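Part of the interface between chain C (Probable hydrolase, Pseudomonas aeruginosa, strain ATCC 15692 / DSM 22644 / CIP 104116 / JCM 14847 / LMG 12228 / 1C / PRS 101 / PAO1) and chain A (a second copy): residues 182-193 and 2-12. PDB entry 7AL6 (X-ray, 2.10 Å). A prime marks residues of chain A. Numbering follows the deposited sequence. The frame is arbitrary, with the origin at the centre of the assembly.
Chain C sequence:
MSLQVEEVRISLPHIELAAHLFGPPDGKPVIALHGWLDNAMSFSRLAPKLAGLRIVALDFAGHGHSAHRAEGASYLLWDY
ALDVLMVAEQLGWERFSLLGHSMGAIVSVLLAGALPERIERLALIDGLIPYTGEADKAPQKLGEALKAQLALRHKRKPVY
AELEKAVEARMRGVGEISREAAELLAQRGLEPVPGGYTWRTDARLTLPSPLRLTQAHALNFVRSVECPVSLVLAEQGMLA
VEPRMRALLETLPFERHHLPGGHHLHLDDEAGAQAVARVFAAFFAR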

ATOM      1  N   ALA C 182      -4.719  21.882 -25.066  1.00 31.34           N
ATOM      2  CA  ALA C 182      -3.513  21.549 -24.328  1.00 33.99           C
ATOM      3  C   ALA C 182      -3.440  22.292 -23.002  1.00 31.18           C
ATOM      4  O   ALA C 182      -3.072  21.707 -21.978  1.00 35.21           O
ATOM      5  CB  ALA C 182      -2.307  21.884 -25.200  1.00 30.34           C
ATOM      6  N   GLU C 183      -3.794  23.572 -23.001  1.00 34.37           N
ATOM      7  CA  GLU C 183      -3.771  24.356 -21.768  1.00 39.87           C
ATOM      8  C   GLU C 183      -4.814  23.854 -20.784  1.00 42.02           C
ATOM      9  O   GLU C 183      -4.559  23.814 -19.572  1.00 32.55           O
ATOM     10  CB  GLU C 183      -4.031  25.837 -22.059  1.00 32.89           C
ATOM     11  CG  GLU C 183      -2.905  26.531 -22.771  1.00 44.99           C
ATOM     12  CD  GLU C 183      -3.153  28.018 -22.993  1.00 51.83           C
ATOM     13  OE1 GLU C 183      -4.250  28.513 -22.645  1.00 58.06           O
ATOM     14  OE2 GLU C 183      -2.234  28.684 -23.521  1.00 51.16           O
ATOM     15  N   LEU C 184      -6.014  23.516 -21.286  1.00 31.66           N
ATOM     16  CA  LEU C 184      -7.047  23.004 -20.404  1.00 36.96           C
ATOM     17  C   LEU C 184      -6.586  21.697 -19.775  1.00 33.91           C
ATOM     18  O   LEU C 184      -6.751  21.492 -18.567  1.00 29.06           O
ATOM     19  CB  LEU C 184      -8.370  22.836 -21.171  1.00 36.30           C
ATOM     20  CG  LEU C 184      -9.057  24.175 -21.500  1.00 33.97           C
ATOM     21  CD1 LEU C 184     -10.178  24.016 -22.542  1.00 41.35           C
ATOM     22  CD2 LEU C 184      -9.582  24.837 -20.237  1.00 35.34           C
ATOM     23  N   LEU C 185      -5.973  20.817 -20.574  1.00 28.64           N
ATOM     24  CA  LEU C 185      -5.507  19.542 -20.045  1.00 26.78           C
ATOM     25  C   LEU C 185      -4.380  19.762 -19.039  1.00 34.65           C
ATOM     26  O   LEU C 185      -4.276  19.032 -18.041  1.00 29.06           O
ATOM     27  CB  LEU C 185      -5.055  18.619 -21.197  1.00 25.73           C
ATOM     28  CG  LEU C 185      -6.227  18.037 -22.021  1.00 21.17           C
ATOM     29  CD1 LEU C 185      -5.718  17.381 -23.363  1.00 27.10           C
ATOM     30  CD2 LEU C 185      -7.105  17.061 -21.254  1.00 22.93           C
ATOM     31  N   ALA C 186      -3.526  20.769 -19.294  1.00 30.26           N
ATOM     32  CA  ALA C 186      -2.394  21.033 -18.419  1.00 29.13           C
ATOM     33  C   ALA C 186      -2.849  21.453 -17.023  1.00 35.48           C
ATOM     34  O   ALA C 186      -2.172  21.154 -16.044  1.00 31.22           O
ATOM     35  CB  ALA C 186      -1.487  22.120 -19.015  1.00 32.93           C
ATOM     36  N   GLN C 187      -3.988  22.143 -16.906  1.00 35.58           N
ATOM     37  CA  GLN C 187      -4.425  22.604 -15.596  1.00 28.54           C
ATOM     38  C   GLN C 187      -4.667  21.452 -14.627  1.00 35.50           C
ATOM     39  O   GLN C 187      -4.504  21.614 -13.411  1.00 31.25           O
ATOM     40  CB  GLN C 187      -5.685  23.437 -15.762  1.00 36.61           C
ATOM     41  CG  GLN C 187      -5.380  24.787 -16.401  1.00 38.18           C
ATOM     42  CD  GLN C 187      -6.468  25.774 -16.139  1.00 62.81           C
ATOM     43  OE1 GLN C 187      -7.550  25.697 -16.746  1.00 59.28           O
ATOM     44  NE2 GLN C 187      -6.204  26.719 -15.239  1.00 58.70           N
ATOM     45  N   ARG C 188      -5.089  20.296 -15.138  1.00 29.51           N
ATOM     46  CA  ARG C 188      -5.313  19.107 -14.334  1.00 25.32           C
ATOM     47  C   ARG C 188      -4.228  18.055 -14.549  1.00 26.06           C
ATOM     48  O   ARG C 188      -4.258  17.020 -13.887  1.00 26.57           O
ATOM     49  CB  ARG C 188      -6.691  18.532 -14.670  1.00 24.33           C
ATOM     50  CG  ARG C 188      -7.391  17.742 -13.620  1.00 29.19           C
ATOM     51  CD  ARG C 188      -8.818  17.360 -14.052  1.00 25.30           C
ATOM     52  NE  ARG C 188      -9.357  16.419 -13.085  1.00 20.32           N
ATOM     53  CZ  ARG C 188     -10.158  16.756 -12.090  1.00 29.64           C
ATOM     54  NH1 ARG C 188     -10.543  18.011 -11.972  1.00 30.32           N
ATOM     55  NH2 ARG C 188     -10.584  15.852 -11.217  1.00 23.81           N
ATOM     56  N   GLY C 189      -3.288  18.280 -15.464  1.00 25.27           N
ATOM     57  CA  GLY C 189      -2.362  17.225 -15.855  1.00 23.71           C
ATOM     58  C   GLY C 189      -0.935  17.468 -15.435  1.00 26.04           C
ATOM     59  O   GLY C 189      -0.086  16.586 -15.606  1.00 30.08           O
ATOM     60  N   LEU C 190      -0.633  18.645 -14.874  1.00 26.18           N
ATOM     61  CA  LEU C 190       0.746  18.947 -14.459  1.00 24.08           C
ATOM     62  C   LEU C 190       0.887  18.898 -12.948  1.00 24.95           C
ATOM     63  O   LEU C 190      -0.025  19.331 -12.221  1.00 28.15           O
ATOM     64  CB  LEU C 190       1.195  20.339 -14.927  1.00 28.83           C
ATOM     65  CG  LEU C 190       1.198  20.583 -16.428  1.00 32.59           C
ATOM     66  CD1 LEU C 190       1.487  22.055 -16.685  1.00 32.95           C
ATOM     67  CD2 LEU C 190       2.203  19.652 -17.080  1.00 25.38           C
ATOM     68  N   GLU C 191       2.043  18.390 -12.496  1.00 26.65           N
ATOM     69  CA  GLU C 191       2.467  18.417 -11.123  1.00 31.73           C
ATOM     70  C   GLU C 191       3.795  19.151 -10.977  1.00 29.87           C
ATOM     71  O   GLU C 191       4.664  19.069 -11.856  1.00 27.58           O
ATOM     72  CB  GLU C 191       2.611  17.003 -10.535  1.00 30.14           C
ATOM     73  CG  GLU C 191       3.753  16.156 -11.097  1.00 35.83           C
ATOM     74  CD  GLU C 191       3.818  14.783 -10.407  1.00 32.94           C
ATOM     75  OE1 GLU C 191       4.236  14.738  -9.219  1.00 38.02           O
ATOM     76  OE2 GLU C 191       3.411  13.754 -11.004  1.00 42.54           O
ATOM     77  N   PRO C 192       3.976  19.870  -9.874  1.00 31.63           N
ATOM     78  CA  PRO C 192       5.250  20.574  -9.637  1.00 30.89           C
ATOM     79  C   PRO C 192       6.321  19.611  -9.186  1.00 30.08           C
ATOM     80  O   PRO C 192       6.077  18.717  -8.368  1.00 28.74           O
ATOM     81  CB  PRO C 192       4.913  21.564  -8.513  1.00 29.94           C
ATOM     82  CG  PRO C 192       3.804  20.796  -7.679  1.00 33.32           C
ATOM     83  CD  PRO C 192       2.977  20.118  -8.799  1.00 32.16           C
ATOM     84  N   VAL C 193       7.515  19.812  -9.730  1.00 29.33           N
ATOM     85  CA  VAL C 193       8.705  19.038  -9.405  1.00 31.90           C
ATOM     86  C   VAL C 193       9.852  20.033  -9.279  1.00 29.72           C
ATOM     87  O   VAL C 193       9.689  21.222  -9.604  1.00 31.67           O
ATOM     88  CB  VAL C 193       9.036  17.988 -10.484  1.00 35.37           C
ATOM     89  CG1 VAL C 193       7.930  16.940 -10.605  1.00 33.74           C
ATOM     90  CG2 VAL C 193       9.280  18.690 -11.752  1.00 40.37           C
TER
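Chain A (2-12) SLQVEEVRISL

Residues 182-193 of chain C form the last part of a helix that begins earlier in the chain, followed by a strand from Leu190 to Val193. Chain A meets them with an extended segment. Residues before Glu7′ are loop or turn, and Glu7′ to Ser11′ form a strand. Glu6′, with phi/psi of -120/-26, interrupts the otherwise extended backbone.

Chain A runs in the same general sense as chain C. Its first residues pass along the helix and its strand passes along strand 190-193. The two strands are not closely aligned. Their N-to-C directions differ by 48°, the signed crossing angle is -48°, and their axes approach to 5.8 Å. The register advances steadily: the CA atoms of Glu183 and Leu3′ are 6.4 Å apart, those of Gln187 and Val5′ 5.1 Å, and those of Glu191 and Val8′ 5.6 Å.

No direct backbone-to-backbone hydrogen bond joins the stretches. Waters bridge the main chains instead. Water 1 accepts from Glu6′ N at 2.9 Å and donates to Gln187 O at 2.8 Å. Water 2 accepts from Arg9′ N at 2.8 Å and donates to Leu190 O at 2.7 Å. Water 3 accepts from Ser11′ N at 2.9 Å and donates to Pro192 O at 2.6 Å and to Glu191 OE1 at 2.5 Å. The carbonyls Gln187 O and Glu7′ O lie 3.4 Å apart; both are acceptors and do not bond.

Along the helix, Glu183 points toward chain A, and its OE2 accepts a hydrogen bond from Ser2′ OG at 3.1 Å. Leu3′ points toward the helix. Its CD1 lies 3.7 Å from Leu184 CD2 and 3.5 Å from Gln187 OE1. Residues 2′ to 4′ are poorly ordered, so details here are less certain. The end of Gln187 reaches chain A, where NE2 donates to Gln4′ O at 2.8 Å. Val5′ is buried, with CG2 4.1 Å from Leu190 CD1.

Along the strand, Pro192 points toward chain A. Its CD packs 3.7 Å from Val8′ CB, and its CG lies 4.0 Å from Ile10′ CG1. The proline ring thus makes apolar contacts with two residues of the strand. Glu191 has chi1 in the p well, and the end of its side chain comes nearer to chain A. Its OE1 accepts from Ser11′ OG at 3.0 Å. Water 4 reinforces this link, donating to Ser11′ OG at 2.8 Å and to Glu191 OE2 at 2.9 Å.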

ATOM      1  N   SER A   2      -3.630  33.388 -21.467  1.00 60.39           N
ATOM      2  CA  SER A   2      -3.090  32.044 -21.282  1.00 63.45           C
ATOM      3  C   SER A   2      -3.285  31.562 -19.836  1.00 66.59           C
ATOM      4  O   SER A   2      -3.181  32.336 -18.889  1.00 67.53           O
ATOM      5  CB  SER A   2      -1.618  31.993 -21.651  1.00 61.85           C
ATOM      6  OG  SER A   2      -1.121  30.689 -21.427  1.00 66.95           O
ATOM      7  N   LEU A   3      -3.577  30.276 -19.674  1.00 67.50           N
ATOM      8  CA  LEU A   3      -4.090  29.754 -18.414  1.00 63.78           C
ATOM      9  C   LEU A   3      -2.944  29.417 -17.464  1.00 65.40           C
ATOM     10  O   LEU A   3      -1.865  29.000 -17.892  1.00 66.32           O
ATOM     11  CB  LEU A   3      -4.957  28.510 -18.674  1.00 67.29           C
ATOM     12  CG  LEU A   3      -6.272  28.744 -19.458  1.00 68.98           C
ATOM     13  CD1 LEU A   3      -7.055  27.468 -19.751  1.00 54.55           C
ATOM     14  CD2 LEU A   3      -7.183  29.739 -18.725  1.00 60.72           C
ATOM     15  N   GLN A   4      -3.187  29.605 -16.163  1.00 61.30           N
ATOM     16  CA  GLN A   4      -2.217  29.301 -15.117  1.00 55.44           C
ATOM     17  C   GLN A   4      -2.663  28.096 -14.286  1.00 50.68           C
ATOM     18  O   GLN A   4      -3.853  27.795 -14.178  1.00 45.15           O
ATOM     19  CB  GLN A   4      -1.999  30.508 -14.199  1.00 61.95           C
ATOM     20  CG  GLN A   4      -0.739  30.402 -13.318  1.00 79.83           C
ATOM     21  CD  GLN A   4       0.521  30.038 -14.114  1.00 94.31           C
ATOM     22  OE1 GLN A   4       1.276  29.120 -13.736  1.00 75.12           O
ATOM     23  NE2 GLN A   4       0.753  30.752 -15.217  1.00 79.83           N
ATOM     24  N   VAL A   5      -1.694  27.410 -13.680  1.00 35.13           N
ATOM     25  CA  VAL A   5      -1.964  26.192 -12.917  1.00 33.03           C
ATOM     26  C   VAL A   5      -2.355  26.550 -11.487  1.00 36.98           C
ATOM     27  O   VAL A   5      -1.603  27.216 -10.773  1.00 36.84           O
ATOM     28  CB  VAL A   5      -0.738  25.267 -12.931  1.00 41.74           C
ATOM     29  CG1 VAL A   5      -1.011  23.998 -12.100  1.00 42.81           C
ATOM     30  CG2 VAL A   5      -0.385  24.895 -14.366  1.00 44.37           C
ATOM     31  N   GLU A   6      -3.503  26.063 -11.043  1.00 30.31           N
ATOM     32  CA  GLU A   6      -4.022  26.436  -9.738  1.00 37.34           C
ATOM     33  C   GLU A   6      -4.218  25.284  -8.781  1.00 30.75           C
ATOM     34  O   GLU A   6      -4.349  25.530  -7.587  1.00 30.02           O
ATOM     35  CB  GLU A   6      -5.390  27.126  -9.870  1.00 39.99           C
ATOM     36  CG  GLU A   6      -5.474  28.144 -10.964  1.00 58.36           C
ATOM     37  CD  GLU A   6      -6.761  28.949 -10.876  1.00 60.66           C
ATOM     38  OE1 GLU A   6      -6.678  30.186 -11.044  1.00 57.39           O
ATOM     39  OE2 GLU A   6      -7.830  28.344 -10.622  1.00 58.64           O
ATOM     40  N   GLU A   7      -4.419  24.090  -9.294  1.00 25.98           N
ATOM     41  CA  GLU A   7      -4.685  22.901  -8.472  1.00 23.05           C
ATOM     42  C   GLU A   7      -3.740  21.792  -8.913  1.00 25.60           C
ATOM     43  O   GLU A   7      -3.738  21.475 -10.079  1.00 25.04           O
ATOM     44  CB  GLU A   7      -6.165  22.578  -8.597  1.00 29.49           C
ATOM     45  CG  GLU A   7      -6.606  21.451  -7.725  1.00 33.66           C
ATOM     46  CD  GLU A   7      -6.505  21.700  -6.231  1.00 35.99           C
ATOM     47  OE1 GLU A   7      -6.118  20.786  -5.552  1.00 31.74           O
ATOM     48  OE2 GLU A   7      -6.787  22.788  -5.798  1.00 30.53           O
ATOM     49  N   VAL A   8      -3.007  21.203  -7.988  1.00 26.17           N
ATOM     50  CA  VAL A   8      -2.006  20.155  -8.308  1.00 28.61           C
ATOM     51  C   VAL A   8      -1.934  19.056  -7.246  1.00 27.10           C
ATOM     52  O   VAL A   8      -2.429  19.231  -6.170  1.00 23.75           O
ATOM     53  CB  VAL A   8      -0.622  20.795  -8.463  1.00 27.66           C
ATOM     54  CG1 VAL A   8      -0.594  21.852  -9.539  1.00 28.53           C
ATOM     55  CG2 VAL A   8      -0.145  21.358  -7.145  1.00 28.44           C
ATOM     56  N   ARG A   9      -1.345  17.940  -7.635  1.00 23.71           N
ATOM     57  CA  ARG A   9      -0.960  16.812  -6.779  1.00 24.29           C
ATOM     58  C   ARG A   9       0.529  17.012  -6.523  1.00 32.97           C
ATOM     59  O   ARG A   9       1.215  17.348  -7.482  1.00 33.29           O
ATOM     60  CB  ARG A   9      -1.072  15.461  -7.478  1.00 33.35           C
ATOM     61  CG  ARG A   9      -2.459  15.103  -7.955  1.00 38.58           C
ATOM     62  CD  ARG A   9      -3.415  15.158  -6.805  1.00 35.50           C
ATOM     63  NE  ARG A   9      -3.472  13.974  -5.984  1.00 35.13           N
ATOM     64  CZ  ARG A   9      -4.287  13.847  -4.949  1.00 29.45           C
ATOM     65  NH1 ARG A   9      -5.085  14.836  -4.624  1.00 33.49           N
ATOM     66  NH2 ARG A   9      -4.308  12.742  -4.251  1.00 36.37           N
ATOM     67  N   ILE A  10       0.996  16.900  -5.293  1.00 30.72           N
ATOM     68  CA  ILE A  10       2.443  17.000  -4.989  1.00 28.37           C
ATOM     69  C   ILE A  10       2.863  15.602  -4.568  1.00 28.79           C
ATOM     70  O   ILE A  10       2.340  15.108  -3.594  1.00 30.84           O
ATOM     71  CB  ILE A  10       2.742  18.077  -3.940  1.00 26.96           C
ATOM     72  CG1 ILE A  10       2.158  19.427  -4.346  1.00 30.49           C
ATOM     73  CG2 ILE A  10       4.235  18.151  -3.686  1.00 27.11           C
ATOM     74  CD1 ILE A  10       2.281  20.494  -3.316  1.00 31.47           C
ATOM     75  N   SER A  11       3.778  15.008  -5.306  1.00 27.09           N
ATOM     76  CA  SER A  11       4.190  13.623  -5.080  1.00 30.24           C
ATOM     77  C   SER A  11       5.356  13.604  -4.106  1.00 27.91           C
ATOM     78  O   SER A  11       6.448  14.093  -4.428  1.00 26.09           O
ATOM     79  CB  SER A  11       4.611  12.936  -6.379  1.00 31.77           C
ATOM     80  OG  SER A  11       3.464  12.731  -7.172  1.00 35.07           O
ATOM     81  N   LEU A  12       5.125  13.052  -2.927  1.00 27.04           N
ATOM     82  CA  LEU A  12       6.164  12.762  -1.968  1.00 30.16           C
ATOM     83  C   LEU A  12       6.511  11.285  -2.040  1.00 31.94           C
ATOM     84  O   LEU A  12       5.778  10.489  -2.621  1.00 28.82           O
ATOM     85  CB  LEU A  12       5.696  13.136  -0.561  1.00 25.95           C
ATOM     86  CG  LEU A  12       5.089  14.541  -0.402  1.00 25.05           C
ATOM     87  CD1 LEU A  12       4.829  14.833   1.109  1.00 28.67           C
ATOM     88  CD2 LEU A  12       5.945  15.621  -1.000  1.00 31.85           C
TER
HETATM   89  O   HOH W   1      -5.178  23.999 -12.072  1.00 30.47           O
HETATM   90  O   HOH W   2      -0.980  17.508 -10.426  1.00 25.11           O
HETATM   91  O   HOH W   3       4.928  16.475  -7.554  1.00 24.35           O
HETATM   92  O   HOH W   4       2.310  11.574  -9.417  1.00 38.17           O